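Local coordinates for fructosyl amine:oxygen oxidoreductase (Neosartorya fumigata, PDB 4WCT), which probably uses bound flavin-adenine dinucleotide to oxidise fructosyl amines (Amadori products) with molecular oxygen, a reaction that removes the sugar from glycated substrates, at residues 187-190 with 191-195; 170-173 with 174-178; 406-410 with 411-415. All coordinates share one frame; numbering follows the deposited sequence. Where two conformers were deposited one is given.

Interaction 1 of 3, residues 187-190 with 191-195; sequences SAFN and EAKRL
Ala-188 and Ala-192 stand one turn apart on the last turns of helix 181-194, joined by the shortest of four successive backbone bonds: Ala-192 N to Ala-188 O at 2.8 Å, with an N-H...O angle of 168°. Glu-191 N bonds Ser-187 O, Lys-193 N bonds Phe-189 O, and Arg-194 N bonds Asn-190 O. Four bonds in a row of the i to i+4 kind are the evidence for regular helix across the junction.

The tight side is the one carrying the two alanines. Both are buried, and both methyls pack against other parts of the chain, Ala-188 on Phe-108 and Ala-192 on Ala-41.

The exposed side holds Asn-190, Lys-193 and Arg-194. On it Arg-194 grips Glu-191 side-on, one nitrogen to each carboxylate oxygen: Arg-194 NE to Glu-191 OE1 at 2.9 Å and Arg-194 NH2 to Glu-191 OE2 at 3.0 Å. The carboxylate lies at the guanidinium edge, but the two groups are not coplanar: OE1 of Glu-191 is met by NE from 39° out of the carboxylate plane. A bend of Glu-191 at chi2 and another of Arg-194 at chi3 curl the two chains into this pair. Looser still is the approach of Lys-193 to the Phe-189 ring. In the one conformer of the lysine given here, only the CD methylene comes near, obliquely, 4.3 Å from CZ of Phe-189, and a second conformer leaves this contact doubtful.

Ala-192 meets helix 35-46 together with Glu-191, which packs on Leu-42, and Phe-189, which packs on Cys-38, while Phe-189 also meets the ring of Phe-199 edge-to-face, joining the helix to strand 198-201 at the outer edge of the six-stranded sheet.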
ATOM      1  N   SER A 187      -8.386  -9.929 -10.191  1.00  7.69           N
ATOM      2  CA  SER A 187      -8.026 -10.214 -11.583  1.00  8.40           C
ATOM      3  C   SER A 187      -6.708 -10.968 -11.663  1.00  8.61           C
ATOM      4  O   SER A 187      -6.602 -11.977 -12.379  1.00  8.89           O
ATOM      5  CB  SER A 187      -8.002  -8.915 -12.407  1.00  9.24           C
ATOM      6  OG  SER A 187      -7.664  -9.142 -13.769  1.00  9.73           O
ATOM      7  N   ALA A 188      -5.704 -10.524 -10.906  1.00  8.07           N
ATOM      8  CA  ALA A 188      -4.406 -11.187 -10.910  1.00  8.27           C
ATOM      9  C   ALA A 188      -4.482 -12.609 -10.354  1.00  7.74           C
ATOM     10  O   ALA A 188      -3.914 -13.551 -10.920  1.00  9.12           O
ATOM     11  CB  ALA A 188      -3.402 -10.335 -10.179  1.00  9.18           C
ATOM     12  N   PHE A 189      -5.214 -12.777  -9.255  1.00  7.94           N
ATOM     13  CA  PHE A 189      -5.473 -14.071  -8.636  1.00  9.18           C
ATOM     14  C   PHE A 189      -6.155 -15.010  -9.632  1.00  8.05           C
ATOM     15  O   PHE A 189      -5.658 -16.120  -9.856  1.00  9.26           O
ATOM     16  CB  PHE A 189      -6.352 -13.866  -7.398  1.00  9.17           C
ATOM     17  CG  PHE A 189      -7.111 -15.083  -6.963  1.00 11.81           C
ATOM     18  CD1 PHE A 189      -6.482 -16.109  -6.280  1.00 14.03           C
ATOM     19  CD2 PHE A 189      -8.468 -15.152  -7.132  1.00 13.51           C
ATOM     20  CE1 PHE A 189      -7.201 -17.205  -5.812  1.00 15.75           C
ATOM     21  CE2 PHE A 189      -9.203 -16.234  -6.637  1.00 15.41           C
ATOM     22  CZ  PHE A 189      -8.550 -17.302  -6.076  1.00 15.34           C
ATOM     23  N   ASN A 190      -7.218 -14.531 -10.288  1.00  8.75           N
ATOM     24  CA  ASN A 190      -7.976 -15.367 -11.235  1.00 10.33           C
ATOM     25  C   ASN A 190      -7.076 -15.845 -12.357  1.00 10.98           C
ATOM     26  O   ASN A 190      -7.112 -17.025 -12.760  1.00 10.70           O
ATOM     27  CB  ASN A 190      -9.141 -14.588 -11.829  1.00 10.62           C
ATOM     28  CG  ASN A 190     -10.311 -14.458 -10.866  1.00 11.78           C
ATOM     29  OD1 ASN A 190     -10.395 -15.197  -9.886  1.00 13.61           O
ATOM     30  ND2 ASN A 190     -11.204 -13.523 -11.126  1.00 11.27           N
ATOM     31  N   GLU A 191      -6.231 -14.952 -12.851  1.00  9.87           N
ATOM     32  CA  GLU A 191      -5.380 -15.305 -13.976  1.00 10.02           C
ATOM     33  C   GLU A 191      -4.234 -16.212 -13.559  1.00 11.01           C
ATOM     34  O   GLU A 191      -3.923 -17.201 -14.250  1.00 10.22           O
ATOM     35  CB  GLU A 191      -4.877 -14.046 -14.680  1.00 11.23           C
ATOM     36  CG  GLU A 191      -3.968 -14.339 -15.841  1.00 10.90           C
ATOM     37  CD  GLU A 191      -4.677 -14.912 -17.049  1.00 13.91           C
ATOM     38  OE1 GLU A 191      -5.894 -15.221 -16.964  1.00 14.27           O
ATOM     39  OE2 GLU A 191      -3.998 -14.971 -18.108  1.00 13.28           O
ATOM     40  N   ALA A 192      -3.617 -15.953 -12.393  1.00  9.75           N
ATOM     41  CA  ALA A 192      -2.591 -16.880 -11.902  1.00 10.24           C
ATOM     42  C   ALA A 192      -3.180 -18.279 -11.722  1.00  9.54           C
ATOM     43  O   ALA A 192      -2.563 -19.294 -12.092  1.00 10.36           O
ATOM     44  CB  ALA A 192      -1.989 -16.368 -10.586  1.00 10.27           C
ATOM     45  N   LYS A 193      -4.395 -18.363 -11.205  0.50 10.01           N
ATOM     46  CA  LYS A 193      -5.008 -19.670 -10.974  0.50  9.99           C
ATOM     47  C   LYS A 193      -5.399 -20.351 -12.293  0.50 10.58           C
ATOM     48  O   LYS A 193      -5.320 -21.581 -12.427  0.50 10.28           O
ATOM     49  CB  LYS A 193      -6.219 -19.520 -10.061  0.50 11.82           C
ATOM     50  CG  LYS A 193      -7.094 -20.757  -9.954  0.50 12.95           C
ATOM     51  CD  LYS A 193      -8.044 -20.633  -8.767  0.50 14.78           C
ATOM     52  CE  LYS A 193      -8.687 -21.962  -8.411  0.50 14.51           C
ATOM     53  NZ  LYS A 193      -9.643 -21.756  -7.304  0.50 17.28           N
ATOM     54  N   ARG A 194      -5.807 -19.556 -13.276  1.00 10.36           N
ATOM     55  CA  ARG A 194      -6.099 -20.101 -14.615  1.00 10.12           C
ATOM     56  C   ARG A 194      -4.837 -20.691 -15.240  1.00 10.08           C
ATOM     57  O   ARG A 194      -4.896 -21.728 -15.930  1.00 12.53           O
ATOM     58  CB  ARG A 194      -6.690 -19.013 -15.520  1.00 11.48           C
ATOM     59  CG  ARG A 194      -7.177 -19.525 -16.854  1.00 11.22           C
ATOM     60  CD  ARG A 194      -7.706 -18.400 -17.749  1.00 12.49           C
ATOM     61  NE  ARG A 194      -6.635 -17.618 -18.321  1.00 12.50           N
ATOM     62  CZ  ARG A 194      -6.202 -17.702 -19.571  1.00 14.32           C
ATOM     63  NH1 ARG A 194      -6.742 -18.590 -20.404  1.00 12.01           N
ATOM     64  NH2 ARG A 194      -5.309 -16.821 -20.011  1.00 15.88           N
ATOM     65  N   LEU A 195      -3.689 -20.048 -15.000  1.00 10.16           N
ATOM     66  CA  LEU A 195      -2.423 -20.464 -15.560  1.00 10.94           C
ATOM     67  C   LEU A 195      -1.742 -21.566 -14.769  1.00 11.98           C
ATOM     68  O   LEU A 195      -0.627 -21.967 -15.095  1.00 15.40           O
ATOM     69  CB  LEU A 195      -1.487 -19.274 -15.711  1.00 11.64           C
ATOM     70  CG  LEU A 195      -1.953 -18.205 -16.674  1.00 12.49           C
ATOM     71  CD1 LEU A 195      -0.972 -17.047 -16.734  1.00 13.24           C
ATOM     72  CD2 LEU A 195      -2.129 -18.775 -18.078  1.00 15.66           C
TER

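Interaction 2 of 3, residues 170-173 with 174-178; sequences WLHK and SGAGW
The Ala-176 methyl sits over one face of the His-172 imidazole in a CH-pi contact, CB lying 4.1 Å from the ring centroid and 15° off the ring normal. It is displaced toward the rim, where its nearest ring atom is ND1 of His-172, 3.9 Å from the Ala-176 CB. The imidazole reaches this place because CG of His-172 is turned anti to the backbone nitrogen (chi1 174°), beside the carbonyl carbon, which swings the ring from strand 168-172 across to the residues that follow. The Ala-176 CB, pointing toward the preceding segment, meets it there.

Between His-172 and Ala-176 lies a connection, Lys-173 to Gly-175, that turns the chain from strand 168-172 into strand 176-179. The two strands belong to different sheets: His-172 pairs with Phe-117 in the large mixed sheet, whereas strand 176-179 is the middle one of a three-stranded antiparallel sheet. Gly-175 has a positive phi, 86°, at the turn, and its amide is bonded to OE2 of Glu-114. On the outer side of the turn, Lys-173 and Ser-174 are exposed, and the CB of each points away from the other segment. His-172 ND1 is hydrogen-bonded to OE2 of Glu-75, which helps set the rotation of the ring presented to the Ala-176 methyl.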
ATOM      1  N   TRP A 170      -1.272  21.764  -6.658  1.00  8.60           N
ATOM      2  CA  TRP A 170      -0.862  21.510  -8.041  1.00  9.83           C
ATOM      3  C   TRP A 170      -1.601  20.280  -8.581  1.00 10.56           C
ATOM      4  O   TRP A 170      -1.656  19.257  -7.941  1.00 11.56           O
ATOM      5  CB  TRP A 170       0.632  21.257  -8.129  1.00 10.90           C
ATOM      6  CG  TRP A 170       1.487  22.444  -7.836  1.00 11.92           C
ATOM      7  CD1 TRP A 170       2.047  23.268  -8.747  1.00 14.14           C
ATOM      8  CD2 TRP A 170       1.901  22.927  -6.541  1.00 12.94           C
ATOM      9  NE1 TRP A 170       2.815  24.220  -8.116  1.00 14.82           N
ATOM     10  CE2 TRP A 170       2.717  24.057  -6.765  1.00 13.82           C
ATOM     11  CE3 TRP A 170       1.601  22.575  -5.241  1.00 13.76           C
ATOM     12  CZ2 TRP A 170       3.310  24.774  -5.718  1.00 14.38           C
ATOM     13  CZ3 TRP A 170       2.236  23.259  -4.198  1.00 16.75           C
ATOM     14  CH2 TRP A 170       3.093  24.330  -4.451  1.00 15.34           C
ATOM     15  N   LEU A 171      -2.099  20.391  -9.814  1.00 11.63           N
ATOM     16  CA  LEU A 171      -2.765  19.323 -10.528  1.00 10.55           C
ATOM     17  C   LEU A 171      -1.828  18.722 -11.574  1.00 11.78           C
ATOM     18  O   LEU A 171      -1.187  19.453 -12.347  1.00 11.70           O
ATOM     19  CB  LEU A 171      -4.009  19.888 -11.220  1.00 11.27           C
ATOM     20  CG  LEU A 171      -4.676  18.984 -12.266  1.00 11.95           C
ATOM     21  CD1 LEU A 171      -5.251  17.746 -11.627  1.00 12.19           C
ATOM     22  CD2 LEU A 171      -5.772  19.729 -13.002  1.00 15.17           C
ATOM     23  N   HIS A 172      -1.696  17.412 -11.501  1.00 13.46           N
ATOM     24  CA  HIS A 172      -0.887  16.555 -12.390  1.00 18.38           C
ATOM     25  C   HIS A 172      -1.945  15.781 -13.211  1.00 18.69           C
ATOM     26  O   HIS A 172      -2.646  14.948 -12.661  1.00 16.53           O
ATOM     27  CB  HIS A 172      -0.062  15.580 -11.487  1.00 18.82           C
ATOM     28  CG  HIS A 172       0.705  14.540 -12.239  1.00 20.72           C
ATOM     29  ND1 HIS A 172       1.577  13.676 -11.620  1.00 27.13           N
ATOM     30  CD2 HIS A 172       0.895  14.370 -13.570  1.00 27.75           C
ATOM     31  CE1 HIS A 172       2.208  12.955 -12.529  1.00 28.97           C
ATOM     32  NE2 HIS A 172       1.803  13.348 -13.722  1.00 32.56           N
ATOM     33  N   LYS A 173      -2.142  16.130 -14.475  1.00 19.00           N
ATOM     34  CA  LYS A 173      -3.231  15.556 -15.254  1.00 20.00           C
ATOM     35  C   LYS A 173      -2.988  14.148 -15.820  1.00 24.95           C
ATOM     36  O   LYS A 173      -3.922  13.368 -15.944  1.00 42.21           O
ATOM     37  CB  LYS A 173      -3.562  16.495 -16.400  1.00 28.98           C
ATOM     38  CG  LYS A 173      -4.740  17.400 -16.134  1.00 38.06           C
ATOM     39  CD  LYS A 173      -4.943  18.389 -17.278  1.00 42.90           C
ATOM     40  CE  LYS A 173      -4.249  19.721 -17.015  1.00 55.97           C
ATOM     41  NZ  LYS A 173      -5.127  20.878 -17.361  1.00 62.40           N
ATOM     42  N   SER A 174      -1.819  13.941 -16.409  1.00 22.79           N
ATOM     43  CA  SER A 174      -1.501  12.703 -17.118  1.00 23.73           C
ATOM     44  C   SER A 174      -0.496  11.900 -16.294  1.00 21.00           C
ATOM     45  O   SER A 174       0.366  12.476 -15.630  1.00 24.71           O
ATOM     46  CB  SER A 174      -0.872  13.056 -18.476  1.00 27.37           C
ATOM     47  OG  SER A 174      -1.835  13.694 -19.289  1.00 40.42           O
ATOM     48  N   GLY A 175      -0.574  10.572 -16.354  1.00 13.21           N
ATOM     49  CA  GLY A 175       0.387   9.769 -15.646  1.00 14.00           C
ATOM     50  C   GLY A 175       0.004   9.522 -14.198  1.00 12.51           C
ATOM     51  O   GLY A 175       0.811   9.103 -13.415  1.00 11.34           O
ATOM     52  N   ALA A 176      -1.243   9.813 -13.844  1.00 12.27           N
ATOM     53  CA  ALA A 176      -1.702   9.699 -12.476  1.00 10.30           C
ATOM     54  C   ALA A 176      -3.212   9.561 -12.456  1.00 12.15           C
ATOM     55  O   ALA A 176      -3.918   9.935 -13.411  1.00  9.96           O
ATOM     56  CB  ALA A 176      -1.246  10.919 -11.654  1.00 10.75           C
ATOM     57  N   GLY A 177      -3.721   8.970 -11.375  1.00  9.69           N
ATOM     58  CA  GLY A 177      -5.148   8.742 -11.207  1.00  8.66           C
ATOM     59  C   GLY A 177      -5.376   7.744 -10.104  1.00  9.73           C
ATOM     60  O   GLY A 177      -4.667   7.757  -9.101  1.00  8.43           O
ATOM     61  N   TRP A 178      -6.361   6.868 -10.290  1.00  8.20           N
ATOM     62  CA  TRP A 178      -6.657   5.876  -9.305  1.00  9.34           C
ATOM     63  C   TRP A 178      -6.831   4.495  -9.905  1.00  9.82           C
ATOM     64  O   TRP A 178      -7.078   4.324 -11.118  1.00  8.78           O
ATOM     65  CB  TRP A 178      -7.889   6.277  -8.500  1.00  9.97           C
ATOM     66  CG  TRP A 178      -9.184   6.345  -9.289  1.00  9.72           C
ATOM     67  CD1 TRP A 178      -9.729   7.448  -9.867  1.00 12.61           C
ATOM     68  CD2 TRP A 178     -10.167   5.314  -9.400  1.00  9.56           C
ATOM     69  NE1 TRP A 178     -10.941   7.146 -10.412  1.00 12.76           N
ATOM     70  CE2 TRP A 178     -11.227   5.826 -10.174  1.00 10.74           C
ATOM     71  CE3 TRP A 178     -10.220   3.992  -8.988  1.00 10.42           C
ATOM     72  CZ2 TRP A 178     -12.373   5.082 -10.474  1.00 11.11           C
ATOM     73  CZ3 TRP A 178     -11.345   3.220  -9.348  1.00 10.02           C
ATOM     74  CH2 TRP A 178     -12.417   3.776 -10.044  1.00 12.02           C
TER

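Interaction 3 of 3, residues 406-410 with 411-415; sequences SKLQK and EVKDI
A short, weakly bonded helix, about 410-413, follows helix 393-404, and its first turn is held by the carbonyl of Gln-409. This stretch comes after a Schellman motif that ends helix 393-404, with Ser-406 at positive phi as its C-prime residue, so one helix stops and the next starts within a few residues.

Gln-409 O accepts two backbone amides: Lys-413 N at 2.9 Å, nearly in line with the carbonyl bond, and Val-412 N at 3.0 Å, which stands above the carbonyl plane. The pair mixes an i+4 and an i+3 bond, consistent with a turn too brief to settle into regular alpha-helix.

On the buried side, Leu-408 and Val-412 cross at about a right angle, and CD1 of Leu-408 touches CG2 of Val-412 at 3.6 Å. Leu-408 and Gln-409 also lean on Phe-399 of helix 393-404, while Val-412 packs on Thr-93 and Phe-94 of helix 86-102, joining the turn to both helices.

The carboxylate of Glu-411 is held by both of its oxygens. Gln-409 NE2 gives a hydrogen bond to OE1 of Glu-411 at 3.0 Å with an N-H...O angle of 158°. NE2 approaches from 48° out of the carboxylate plane, and the amide and carboxylate planes are nearly perpendicular. OE2 of Glu-411 takes a salt bridge from Lys-410 NZ, also 3.0 Å long, on the syn side but tilted out of the carboxylate plane. A bend at chi4 (-79°) brings that lysine tip round to the acid. With an amide on one oxygen and an ammonium on the other, the negative charge is probably stabilised. One water bridges Lys-410 O and Asp-414 N, where a further helical bond would fall, donating to Lys-410 O at 2.7 Å and accepting from Asp-414 N at 2.9 Å.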
ATOM      1  N   SER A 406      18.036 -13.630  -9.490  1.00 16.38           N
ATOM      2  CA  SER A 406      19.311 -12.917  -9.334  1.00 17.87           C
ATOM      3  C   SER A 406      19.587 -11.954 -10.459  1.00 18.49           C
ATOM      4  O   SER A 406      20.721 -11.815 -10.898  1.00 18.66           O
ATOM      5  CB  SER A 406      20.473 -13.920  -9.207  1.00 19.52           C
ATOM      6  OG  SER A 406      20.334 -14.658  -8.014  1.00 20.53           O
ATOM      7  N   LYS A 407      18.556 -11.280 -10.952  1.00 16.40           N
ATOM      8  CA  LYS A 407      18.753 -10.264 -11.961  1.00 16.41           C
ATOM      9  C   LYS A 407      17.890  -9.025 -11.754  1.00 14.84           C
ATOM     10  O   LYS A 407      17.483  -8.376 -12.699  1.00 14.61           O
ATOM     11  CB  LYS A 407      18.463 -10.849 -13.329  1.00 18.80           C
ATOM     12  CG  LYS A 407      17.080 -11.451 -13.465  1.00 20.63           C
ATOM     13  CD  LYS A 407      16.950 -12.268 -14.748  1.00 29.90           C
ATOM     14  CE  LYS A 407      15.602 -12.035 -15.394  1.00 35.07           C
ATOM     15  NZ  LYS A 407      15.385 -12.970 -16.532  1.00 42.99           N
ATOM     16  N   LEU A 408      17.614  -8.682 -10.512  1.00 14.80           N
ATOM     17  CA  LEU A 408      16.929  -7.408 -10.258  1.00 13.09           C
ATOM     18  C   LEU A 408      17.761  -6.277 -10.814  1.00 14.33           C
ATOM     19  O   LEU A 408      18.983  -6.212 -10.570  1.00 16.29           O
ATOM     20  CB  LEU A 408      16.716  -7.258  -8.742  1.00 15.18           C
ATOM     21  CG  LEU A 408      15.926  -6.054  -8.263  1.00 14.15           C
ATOM     22  CD1 LEU A 408      14.560  -6.015  -8.917  1.00 14.65           C
ATOM     23  CD2 LEU A 408      15.775  -6.121  -6.754  1.00 15.14           C
ATOM     24  N   GLN A 409      17.139  -5.375 -11.575  1.00 14.84           N
ATOM     25  CA  GLN A 409      17.904  -4.378 -12.307  1.00 15.78           C
ATOM     26  C   GLN A 409      18.660  -3.406 -11.427  1.00 16.56           C
ATOM     27  O   GLN A 409      18.269  -3.101 -10.286  1.00 13.89           O
ATOM     28  CB  GLN A 409      17.058  -3.629 -13.329  1.00 17.93           C
ATOM     29  CG  GLN A 409      15.992  -2.766 -12.716  1.00 16.17           C
ATOM     30  CD  GLN A 409      15.047  -2.190 -13.746  1.00 17.39           C
ATOM     31  OE1 GLN A 409      14.011  -2.767 -14.027  1.00 24.03           O
ATOM     32  NE2 GLN A 409      15.475  -1.133 -14.399  1.00 23.68           N
ATOM     33  N   LYS A 410      19.770  -2.920 -11.959  1.00 14.87           N
ATOM     34  CA  LYS A 410      20.687  -2.136 -11.160  1.00 16.87           C
ATOM     35  C   LYS A 410      20.110  -0.841 -10.631  1.00 16.05           C
ATOM     36  O   LYS A 410      20.535  -0.369  -9.606  1.00 17.99           O
ATOM     37  CB  LYS A 410      21.992  -1.849 -11.921  1.00 22.20           C
ATOM     38  CG  LYS A 410      21.836  -0.933 -13.114  1.00 28.30           C
ATOM     39  CD  LYS A 410      23.095  -0.964 -13.986  1.00 36.65           C
ATOM     40  CE  LYS A 410      23.124   0.174 -14.994  1.00 40.95           C
ATOM     41  NZ  LYS A 410      22.250  -0.144 -16.153  1.00 48.58           N
ATOM     42  N   GLU A 411      19.127  -0.271 -11.317  1.00 16.30           N
ATOM     43  CA  GLU A 411      18.562   0.994 -10.919  1.00 17.45           C
ATOM     44  C   GLU A 411      17.720   0.860  -9.636  1.00 16.52           C
ATOM     45  O   GLU A 411      17.372   1.872  -8.994  1.00 16.26           O
ATOM     46  CB  GLU A 411      17.693   1.551 -12.051  1.00 19.92           C
ATOM     47  CG  GLU A 411      18.472   1.951 -13.301  1.00 21.89           C
ATOM     48  CD  GLU A 411      18.823   0.800 -14.224  1.00 24.81           C
ATOM     49  OE1 GLU A 411      18.348  -0.353 -14.032  1.00 22.91           O
ATOM     50  OE2 GLU A 411      19.649   1.038 -15.132  1.00 29.60           O
ATOM     51  N   VAL A 412      17.396  -0.373  -9.247  1.00 14.11           N
ATOM     52  CA  VAL A 412      16.615  -0.570  -8.010  1.00 12.94           C
ATOM     53  C   VAL A 412      17.259  -1.500  -6.989  1.00 12.09           C
ATOM     54  O   VAL A 412      16.960  -1.390  -5.803  1.00 10.47           O
ATOM     55  CB  VAL A 412      15.148  -1.009  -8.238  1.00 12.61           C
ATOM     56  CG1 VAL A 412      14.450  -0.136  -9.259  1.00 15.02           C
ATOM     57  CG2 VAL A 412      15.023  -2.466  -8.606  1.00 13.47           C
ATOM     58  N   LYS A 413      18.129  -2.419  -7.434  1.00 11.38           N
ATOM     59  CA  LYS A 413      18.543  -3.533  -6.592  1.00 13.87           C
ATOM     60  C   LYS A 413      19.203  -3.075  -5.277  1.00 12.03           C
ATOM     61  O   LYS A 413      18.921  -3.575  -4.190  1.00 10.90           O
ATOM     62  CB  LYS A 413      19.526  -4.398  -7.385  1.00 16.71           C
ATOM     63  CG  LYS A 413      20.135  -5.551  -6.611  1.00 26.26           C
ATOM     64  CD  LYS A 413      21.166  -6.289  -7.472  1.00 27.68           C
ATOM     65  CE  LYS A 413      21.522  -7.643  -6.871  1.00 37.41           C
ATOM     66  NZ  LYS A 413      22.014  -7.528  -5.471  1.00 38.41           N
ATOM     67  N   ASP A 414      20.029  -2.062  -5.358  1.00 12.17           N
ATOM     68  CA  ASP A 414      20.785  -1.611  -4.186  1.00 13.18           C
ATOM     69  C   ASP A 414      19.993  -0.682  -3.256  1.00 14.13           C
ATOM     70  O   ASP A 414      20.294  -0.561  -2.080  1.00 16.47           O
ATOM     71  CB  ASP A 414      22.075  -0.962  -4.649  1.00 14.64           C
ATOM     72  CG  ASP A 414      23.046  -1.969  -5.248  1.00 18.58           C
ATOM     73  OD1 ASP A 414      23.223  -3.045  -4.654  1.00 21.22           O
ATOM     74  OD2 ASP A 414      23.627  -1.674  -6.311  1.00 29.97           O
ATOM     75  N   ILE A 415      18.892  -0.148  -3.763  1.00 11.38           N
ATOM     76  CA  ILE A 415      17.981   0.655  -2.967  1.00 10.38           C
ATOM     77  C   ILE A 415      17.058  -0.237  -2.145  1.00 10.59           C
ATOM     78  O   ILE A 415      16.714   0.108  -1.030  1.00 12.25           O
ATOM     79  CB  ILE A 415      17.169   1.587  -3.883  1.00 10.90           C
ATOM     80  CG1 ILE A 415      18.083   2.598  -4.597  1.00 14.17           C
ATOM     81  CG2 ILE A 415      16.107   2.338  -3.102  1.00 10.03           C
ATOM     82  CD1 ILE A 415      18.979   3.377  -3.670  1.00 17.06           C
TER
HETATM   83  O   HOH W   1      19.843   0.338  -7.062  1.00 15.97           O

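How the interactions relate
From the N terminus the order is interaction 2, interaction 1, interaction 3, and they lie in series: each closes before the next opens, so none nests in or crosses another. Residues 170-178 close the short turn between strands 168-172 and 176-179. Strand 176-179 is followed directly by helix 181-194, whose last turns hold interaction 1 beside helix 35-46. More than two hundred residues later, 406-415 closes the turn after helix 393-404 and ties it to helix 86-102. The three do not touch: nearest atoms are about 13 Å apart for interactions 1 and 2, and about 17 Å for either with interaction 3.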